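Long-range contact in interleukin-15 receptor alpha chain (Mus musculus, PDB 2PSM), which binds the cytokine interleukin-15 through its sushi domain and, as a membrane receptor chain, probably presents it in trans or in cis: residues Thr10-Pro14 with Val61-Thr65. Coordinates in Å, arbitrary orientation, origin at the centre of the assembly. Residue numbers count along the deposited sequence, not the author numbering.
Sequences TCPPP and VAHWT
Thr10-Pro14, an extended segment without regular secondary structure, lies over strand 61-64 and runs in nearly the same direction, 24° from it end to end, with Cys11 CA 5.1 Å from His63 CA. Thr10 turns its side chain away and offers its backbone, the O atom resting 3.9 Å from Ala62 CB. Cys11 (phi/psi -87/148) points toward the strand with chi1 near -87°, which lowers SG between Ala62 and Trp64: SG is 3.7 Å from Ala62 CB and 3.3 Å from His63 C. The Trp64 rotamer, chi1 -72° (m) and chi2 110°, stands the indole up against the first segment, so that Cys11 CB sits over it in a CH-pi contact, 3.7 Å from the centroid of the five-membered ring of Trp64, and SG makes a sulfur-aromatic contact with the same centroid at 4.2 Å, almost on the ring normal. Cys11 is disulfide-bonded to Cys53 on the adjacent strand 50-56; such a disulfide beside a tryptophan is a hallmark of the sushi (SCR) module. Next, Pro12 stays extended (-76/179), its CD 3.7 Å from Ala62 O, and its carbonyl accepts a hydrogen bond from the indole edge, Trp64 NE1 to Pro12 O, 2.7 Å at 135°. Pro13, facing outward, carries the chain past the ring, so that Pro14 reaches the indole face opposite Cys11, with Pro14 CB 4.1 Å from Trp64 CD1, and also packs on Ile22, Val24 and Tyr35.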
loop_
_atom_site.group_PDB
_atom_site.type_symbol
_atom_site.label_atom_id
_atom_site.label_comp_id
_atom_site.label_asym_id
_atom_site.label_seq_id
_atom_site.Cartn_x
_atom_site.Cartn_y
_atom_site.Cartn_z
ATOM N N THR B 10 -21.832 2.174 19.112
ATOM C CA THR B 10 -20.391 1.816 19.226
ATOM C C THR B 10 -20.108 0.438 18.611
ATOM O O THR B 10 -21.023 -0.383 18.460
ATOM C CB THR B 10 -19.947 1.809 20.699
ATOM O OG1 THR B 10 -18.526 1.657 20.764
ATOM C CG2 THR B 10 -20.600 0.660 21.452
ATOM N N CYS B 11 -18.846 0.197 18.251
ATOM C CA CYS B 11 -18.441 -1.074 17.650
ATOM C C CYS B 11 -18.087 -2.112 18.702
ATOM O O CYS B 11 -17.607 -1.779 19.777
ATOM C CB CYS B 11 -17.237 -0.881 16.708
ATOM S SG CYS B 11 -17.706 -0.445 14.998
ATOM N N PRO B 12 -18.332 -3.393 18.402
ATOM C CA PRO B 12 -18.024 -4.471 19.341
ATOM C C PRO B 12 -16.519 -4.732 19.344
ATOM O O PRO B 12 -15.767 -4.080 18.622
ATOM C CB PRO B 12 -18.814 -5.640 18.776
ATOM C CG PRO B 12 -18.709 -5.408 17.305
ATOM C CD PRO B 12 -19.000 -3.926 17.202
ATOM N N PRO B 13 -16.055 -5.678 20.170
ATOM C CA PRO B 13 -14.610 -5.919 20.155
ATOM C C PRO B 13 -14.194 -6.377 18.756
ATOM O O PRO B 13 -14.982 -6.993 18.041
ATOM C CB PRO B 13 -14.436 -7.015 21.199
ATOM C CG PRO B 13 -15.566 -6.748 22.158
ATOM C CD PRO B 13 -16.715 -6.467 21.223
ATOM N N PRO B 14 -12.958 -6.063 18.340
ATOM C CA PRO B 14 -12.482 -6.467 17.016
ATOM C C PRO B 14 -12.114 -7.952 16.994
ATOM O O PRO B 14 -11.924 -8.565 18.046
ATOM C CB PRO B 14 -11.270 -5.570 16.808
ATOM C CG PRO B 14 -10.710 -5.466 18.184
ATOM C CD PRO B 14 -11.953 -5.229 19.025
ATOM N N VAL B 61 -26.613 -0.052 13.774
ATOM C CA VAL B 61 -25.631 -0.958 14.346
ATOM C C VAL B 61 -24.304 -0.756 13.632
ATOM O O VAL B 61 -24.229 -0.768 12.399
ATOM C CB VAL B 61 -26.070 -2.436 14.234
ATOM C CG1 VAL B 61 -27.441 -2.612 14.875
ATOM C CG2 VAL B 61 -26.085 -2.882 12.780
ATOM N N ALA B 62 -23.258 -0.546 14.423
ATOM C CA ALA B 62 -21.928 -0.324 13.890
ATOM C C ALA B 62 -21.122 -1.616 13.929
ATOM O O ALA B 62 -21.403 -2.516 14.718
ATOM C CB ALA B 62 -21.221 0.767 14.697
ATOM N N HIS B 63 -20.123 -1.696 13.062
ATOM C CA HIS B 63 -19.252 -2.858 12.981
ATOM C C HIS B 63 -17.915 -2.407 12.415
ATOM O O HIS B 63 -17.823 -1.371 11.743
ATOM C CB HIS B 63 -19.862 -3.923 12.068
ATOM C CG HIS B 63 -19.936 -3.512 10.630
ATOM N ND1 HIS B 63 -18.843 -3.538 9.790
ATOM C CD2 HIS B 63 -20.963 -3.024 9.894
ATOM C CE1 HIS B 63 -19.194 -3.084 8.599
ATOM N NE2 HIS B 63 -20.475 -2.765 8.636
ATOM N N TRP B 64 -16.881 -3.180 12.710
ATOM C CA TRP B 64 -15.546 -2.900 12.219
ATOM C C TRP B 64 -15.446 -3.399 10.787
ATOM O O TRP B 64 -16.012 -4.445 10.452
ATOM C CB TRP B 64 -14.506 -3.628 13.069
ATOM C CG TRP B 64 -14.329 -3.064 14.436
ATOM C CD1 TRP B 64 -14.699 -3.643 15.620
ATOM C CD2 TRP B 64 -13.712 -1.817 14.773
ATOM N NE1 TRP B 64 -14.345 -2.831 16.673
ATOM C CE2 TRP B 64 -13.740 -1.705 16.183
ATOM C CE3 TRP B 64 -13.136 -0.785 14.021
ATOM C CZ2 TRP B 64 -13.214 -0.598 16.856
ATOM C CZ3 TRP B 64 -12.609 0.316 14.693
ATOM C CH2 TRP B 64 -12.653 0.401 16.096
ATOM N N THR B 65 -14.751 -2.649 9.934
ATOM C CA THR B 65 -14.571 -3.083 8.554
ATOM C C THR B 65 -13.729 -4.350 8.619
ATOM O O THR B 65 -13.029 -4.576 9.603
ATOM C CB THR B 65 -13.830 -2.029 7.717
ATOM O OG1 THR B 65 -12.694 -1.553 8.445
ATOM C CG2 THR B 65 -14.748 -0.869 7.395
#